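Local atomic coordinates of thermostable monoacylglycerol lipase (Bacillus, PDB entry 4LHE), a protein that hydrolyses monoacylglycerols, as a heat-stable bacterial lipase of the alpha/beta hydrolase fold, to release fatty acid and glycerol. Residues 68-74 with 169-173; 121-125 with 174-178. One frame throughout, in Å; residues are numbered along the deposited sequence.

Contact 1 of 2, residues 68-74 with 169-173; sequences TTFHDWV and QLARL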
loop_
_atom_site.group_PDB
_atom_site.type_symbol
_atom_site.label_atom_id
_atom_site.label_comp_id
_atom_site.label_asym_id
_atom_site.label_seq_id
_atom_site.Cartn_x
_atom_site.Cartn_y
_atom_site.Cartn_z
ATOM N N THR A 68 10.964 10.343 -9.612
ATOM C CA THR A 68 11.107 9.825 -8.253
ATOM C C THR A 68 11.760 8.455 -8.236
ATOM O O THR A 68 11.684 7.707 -9.218
ATOM C CB THR A 68 9.757 9.695 -7.525
ATOM O OG1 THR A 68 8.954 8.688 -8.170
ATOM C CG2 THR A 68 9.031 11.016 -7.520
ATOM N N THR A 69 12.397 8.131 -7.111
ATOM C CA THR A 69 12.948 6.803 -6.888
ATOM C C THR A 69 12.121 6.150 -5.790
ATOM O O THR A 69 11.357 6.837 -5.113
ATOM C CB THR A 69 14.399 6.886 -6.397
ATOM O OG1 THR A 69 14.412 7.353 -5.039
ATOM C CG2 THR A 69 15.208 7.842 -7.275
ATOM N N PHE A 70 12.283 4.844 -5.589
ATOM C CA PHE A 70 11.626 4.185 -4.453
ATOM C C PHE A 70 12.095 4.771 -3.123
ATOM O O PHE A 70 11.362 4.745 -2.126
ATOM C CB PHE A 70 11.772 2.650 -4.498
ATOM C CG PHE A 70 13.091 2.125 -3.986
ATOM C CD1 PHE A 70 13.253 1.787 -2.648
ATOM C CD2 PHE A 70 14.148 1.927 -4.853
ATOM C CE1 PHE A 70 14.455 1.279 -2.183
ATOM C CE2 PHE A 70 15.357 1.426 -4.397
ATOM C CZ PHE A 70 15.511 1.096 -3.063
ATOM N N HIS A 71 13.303 5.329 -3.110
ATOM C CA HIS A 71 13.774 6.035 -1.918
ATOM C C HIS A 71 12.878 7.230 -1.570
ATOM O O HIS A 71 12.680 7.542 -0.382
ATOM C CB HIS A 71 15.240 6.464 -2.073
ATOM C CG HIS A 71 16.193 5.314 -2.210
ATOM N ND1 HIS A 71 16.279 4.302 -1.274
ATOM C CD2 HIS A 71 17.104 5.016 -3.168
ATOM C CE1 HIS A 71 17.192 3.426 -1.656
ATOM N NE2 HIS A 71 17.704 3.833 -2.805
ATOM N N ASP A 72 12.330 7.890 -2.589
ATOM C CA ASP A 72 11.388 8.985 -2.356
ATOM C C ASP A 72 10.079 8.485 -1.709
ATOM O O ASP A 72 9.527 9.133 -0.818
ATOM C CB ASP A 72 11.071 9.727 -3.669
ATOM C CG ASP A 72 12.272 10.500 -4.226
ATOM O OD1 ASP A 72 13.050 11.069 -3.435
ATOM O OD2 ASP A 72 12.425 10.547 -5.467
ATOM N N TRP A 73 9.593 7.340 -2.181
ATOM C CA TRP A 73 8.339 6.760 -1.703
ATOM C C TRP A 73 8.502 6.288 -0.273
ATOM O O TRP A 73 7.631 6.530 0.575
ATOM C CB TRP A 73 7.901 5.594 -2.606
ATOM C CG TRP A 73 7.872 5.971 -4.069
ATOM C CD1 TRP A 73 7.645 7.216 -4.595
ATOM C CD2 TRP A 73 8.092 5.097 -5.186
ATOM N NE1 TRP A 73 7.716 7.163 -5.973
ATOM C CE2 TRP A 73 7.990 5.874 -6.356
ATOM C CE3 TRP A 73 8.364 3.731 -5.307
ATOM C CZ2 TRP A 73 8.144 5.328 -7.630
ATOM C CZ3 TRP A 73 8.533 3.195 -6.580
ATOM C CH2 TRP A 73 8.423 3.992 -7.715
ATOM N N VAL A 74 9.630 5.635 0.002
ATOM C CA VAL A 74 9.981 5.270 1.377
ATOM C C VAL A 74 10.032 6.496 2.274
ATOM O O VAL A 74 9.535 6.472 3.412
ATOM C CB VAL A 74 11.317 4.490 1.446
ATOM C CG1 VAL A 74 11.839 4.427 2.890
ATOM C CG2 VAL A 74 11.111 3.102 0.892
ATOM N N GLN A 169 12.275 0.911 -10.390
ATOM C CA GLN A 169 12.361 1.314 -8.986
ATOM C C GLN A 169 11.518 0.392 -8.116
ATOM O O GLN A 169 11.949 -0.033 -7.034
ATOM C CB GLN A 169 11.896 2.764 -8.817
ATOM C CG GLN A 169 12.838 3.798 -9.422
ATOM C CD GLN A 169 14.101 3.992 -8.604
ATOM O OE1 GLN A 169 14.104 3.781 -7.393
ATOM N NE2 GLN A 169 15.187 4.408 -9.263
ATOM N N LEU A 170 10.324 0.086 -8.615
ATOM C CA LEU A 170 9.379 -0.813 -7.945
ATOM C C LEU A 170 9.920 -2.237 -7.760
ATOM O O LEU A 170 9.686 -2.875 -6.723
ATOM C CB LEU A 170 8.079 -0.863 -8.742
ATOM C CG LEU A 170 7.041 -1.847 -8.213
ATOM C CD1 LEU A 170 6.698 -1.538 -6.750
ATOM C CD2 LEU A 170 5.800 -1.853 -9.081
ATOM N N ALA A 171 10.625 -2.738 -8.775
ATOM C CA ALA A 171 11.221 -4.069 -8.708
ATOM C C ALA A 171 12.327 -4.091 -7.657
ATOM O O ALA A 171 12.498 -5.081 -6.937
ATOM C CB ALA A 171 11.768 -4.469 -10.070
ATOM N N ARG A 172 13.081 -2.999 -7.571
ATOM C CA ARG A 172 14.129 -2.871 -6.559
ATOM C C ARG A 172 13.583 -2.812 -5.135
ATOM O O ARG A 172 14.153 -3.404 -4.220
ATOM C CB ARG A 172 14.992 -1.645 -6.828
ATOM C CG ARG A 172 15.908 -1.796 -8.034
ATOM C CD ARG A 172 17.163 -0.961 -7.866
ATOM N NE ARG A 172 16.911 0.455 -8.076
ATOM C CZ ARG A 172 17.635 1.432 -7.539
ATOM N NH1 ARG A 172 18.645 1.146 -6.733
ATOM N NH2 ARG A 172 17.331 2.698 -7.796
ATOM N N LEU A 173 12.498 -2.065 -4.955
ATOM C CA LEU A 173 11.800 -2.021 -3.674
ATOM C C LEU A 173 11.298 -3.405 -3.257
ATOM O O LEU A 173 11.442 -3.784 -2.096
ATOM C CB LEU A 173 10.631 -1.031 -3.746
ATOM C CG LEU A 173 9.734 -0.916 -2.513
ATOM C CD1 LEU A 173 10.564 -0.560 -1.322
ATOM C CD2 LEU A 173 8.646 0.120 -2.739
#

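Contact 2 of 2, residues 121-125 with 174-178; sequences AAVDI and MAQTK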
loop_
_atom_site.group_PDB
_atom_site.type_symbol
_atom_site.label_atom_id
_atom_site.label_comp_id
_atom_site.label_asym_id
_atom_site.label_seq_id
_atom_site.Cartn_x
_atom_site.Cartn_y
_atom_site.Cartn_z
ATOM N N ALA A 121 -0.425 -7.133 -1.113
ATOM C CA ALA A 121 0.952 -6.639 -1.126
ATOM C C ALA A 121 1.790 -7.364 -2.170
ATOM O O ALA A 121 1.653 -8.580 -2.362
ATOM C CB ALA A 121 1.582 -6.778 0.247
ATOM N N ALA A 122 2.646 -6.596 -2.838
ATOM C CA ALA A 122 3.496 -7.090 -3.920
ATOM C C ALA A 122 4.918 -7.339 -3.429
ATOM O O ALA A 122 5.573 -6.422 -2.920
ATOM C CB ALA A 122 3.504 -6.081 -5.060
ATOM N N VAL A 123 5.399 -8.570 -3.605
ATOM C CA VAL A 123 6.711 -8.984 -3.094
ATOM C C VAL A 123 7.562 -9.692 -4.162
ATOM O O VAL A 123 8.799 -9.618 -4.147
ATOM C CB VAL A 123 6.540 -9.836 -1.801
ATOM C CG1 VAL A 123 7.530 -10.975 -1.745
ATOM C CG2 VAL A 123 6.638 -8.950 -0.553
ATOM N N ASP A 124 6.896 -10.345 -5.107
ATOM C CA ASP A 124 7.590 -11.004 -6.211
ATOM C C ASP A 124 6.707 -11.054 -7.469
ATOM O O ASP A 124 5.904 -11.975 -7.627
ATOM C CB ASP A 124 8.008 -12.420 -5.788
ATOM C CG ASP A 124 8.684 -13.207 -6.910
ATOM O OD1 ASP A 124 9.445 -12.600 -7.704
ATOM O OD2 ASP A 124 8.457 -14.439 -6.991
ATOM N N ILE A 125 6.844 -10.066 -8.357
ATOM C CA ILE A 125 6.044 -10.045 -9.588
ATOM C C ILE A 125 6.837 -10.517 -10.808
ATOM O O ILE A 125 7.734 -9.813 -11.281
ATOM C CB ILE A 125 5.464 -8.645 -9.911
ATOM C CG1 ILE A 125 4.655 -8.086 -8.736
ATOM C CG2 ILE A 125 4.597 -8.704 -11.164
ATOM C CD1 ILE A 125 3.789 -6.891 -9.126
ATOM N N MET A 174 10.714 -4.158 -4.186
ATOM C CA MET A 174 10.207 -5.489 -3.842
ATOM C C MET A 174 11.347 -6.431 -3.419
ATOM O O MET A 174 11.172 -7.275 -2.535
ATOM C CB MET A 174 9.401 -6.097 -4.995
ATOM C CG MET A 174 8.144 -5.317 -5.388
ATOM S SD MET A 174 7.204 -6.239 -6.615
ATOM C CE MET A 174 6.113 -4.995 -7.270
ATOM N N ALA A 175 12.516 -6.259 -4.034
ATOM C CA ALA A 175 13.671 -7.114 -3.754
ATOM C C ALA A 175 14.200 -6.873 -2.354
ATOM O O ALA A 175 14.409 -7.815 -1.595
ATOM C CB ALA A 175 14.777 -6.873 -4.786
ATOM N N GLN A 176 14.447 -5.608 -2.029
ATOM C CA GLN A 176 14.958 -5.241 -0.717
ATOM C C GLN A 176 13.928 -5.600 0.363
ATOM O O GLN A 176 14.301 -5.859 1.512
ATOM C CB GLN A 176 15.294 -3.736 -0.683
ATOM C CG GLN A 176 16.477 -3.350 0.211
ATOM C CD GLN A 176 16.466 -1.872 0.624
ATOM O OE1 GLN A 176 16.434 -1.545 1.820
ATOM N NE2 GLN A 176 16.504 -0.977 -0.362
ATOM N N THR A 177 12.642 -5.641 -0.009
ATOM C CA THR A 177 11.568 -5.942 0.957
ATOM C C THR A 177 11.420 -7.439 1.202
ATOM O O THR A 177 11.406 -7.893 2.343
ATOM C CB THR A 177 10.192 -5.382 0.505
ATOM O OG1 THR A 177 10.271 -3.958 0.362
ATOM C CG2 THR A 177 9.113 -5.720 1.521
ATOM N N LYS A 178 11.306 -8.204 0.127
ATOM C CA LYS A 178 11.190 -9.651 0.239
ATOM C C LYS A 178 12.404 -10.260 0.950
ATOM O O LYS A 178 12.265 -11.157 1.784
ATOM C CB LYS A 178 11.055 -10.253 -1.151
ATOM C CG LYS A 178 10.994 -11.762 -1.170
ATOM C CD LYS A 178 11.030 -12.220 -2.611
ATOM C CE LYS A 178 10.761 -13.700 -2.752
ATOM N NZ LYS A 178 10.261 -13.989 -4.130
#

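Contact 1 of 2, residues 68-74 with 169-173
A capping box starts helix 70-87, and Gln169 of helix 164-179 docks against it, touching both Thr69, the N-cap residue, and Phe70. Within the box Thr69 N donates to Asp72 OD2 at 2.9 Å, and Asp72 N returns a longer bond to Thr69 OG1. Phe70 N, an amide of the first turn, is taken by Gln169 OE1 at 2.8 Å. That bond is nearly straight (N-H...O 164°), although the donor stands above the carbonyl plane, 40° out of it. A bend at chi2 in Gln169 turns its amide to this position, with OE1 also 3.3 Å from Thr69 CB. With an alanine here, the Phe70 amide would probably be left without its acceptor and a gap would open beside Thr69 CB.

Helix 164-179 meets the Phe70 ring on one face and at its edge. Leu173 N lies 4.3 Å above that face, over the centre, with His71 of helix 70-87 on the opposite face. The ring edge is directed at Arg172: Phe70 CE2 stands 3.9 Å above the guanidinium face, the planes 88° apart. Further in, Trp73 CH2 meets Gln169 CB at 3.8 Å; Met98 of helix 98-109 touches both Trp73 and Leu170, and Leu102 touches Val74. The axes of segments 70-74 and 169-173 approach to 10.1 Å. One polar bond is thus set among apolar contacts, and the positive end of helix 70-87 is likely to polarise the Gln169 carbonyl and strengthen its grip on the Phe70 amide.

Contact 2 of 2, residues 121-125 with 174-178
Met174 and Lys178, one turn apart on helix 164-179, reach across to residues 122-125, part of the chain that leaves strand 115-119 of the alpha/beta hydrolase sheet and begins the excursion in which this fold usually carries its cap.

The apolar part belongs to Met174. Its CG lies anti to the carbonyl carbon (chi1 -62°) and the chain runs extended from there, which brings the methyl against two side chains: Met174 CE is 3.6 Å from Ala122 CB and 3.5 Å from Ile125 CD1. Nearer the helix, Met174 CB packs on the carbonyl oxygen of Val123 at 3.7 Å.

The aliphatic stem of Lys178 makes a second apolar contact, crossing the Val123 side chain at about a right angle, and Val123 CG1 touches Lys178 CG at 3.6 Å. Ile206 of helix 202-210 touches both Val123 and Lys178.

Backbone polar groups of the loop are held from outside the pair: Asn203 OD1 accepts from both Val123 N and Asp124 N, and Thr101 OG1 is hydrogen-bonded to Ala122 O.

The electrostatic part is a salt bridge at the end of the extended lysine. It is long, with Asp124 OD2 to Lys178 NZ at 3.4 Å, and the ammonium sits beside the carboxylate's stem, since Lys178 NZ is closer still to Asp124 CB, at 3.2 Å.

Contacts 1 and 2 follow one another along helix 164-179: residues 169-173 meet the start of helix 70-87, and the next turn, 174-178, meets the loop after strand 115-119. Their centres are 12 Å apart, and they touch where Phe70 CZ packs on Gln176 NE2 at 3.5 Å. Helix 98-109 touches both contacts, Met98 against Trp73 and Leu170, Thr101 against Thr177. That helix follows the apparent nucleophile elbow. In contact 2, Ala122 touches residues of the probable Ser97-His226-Asp196 triad, whereas in contact 1 Leu170 comes near without touching. The shared helix thus connects the two contacts alongside the likely active site.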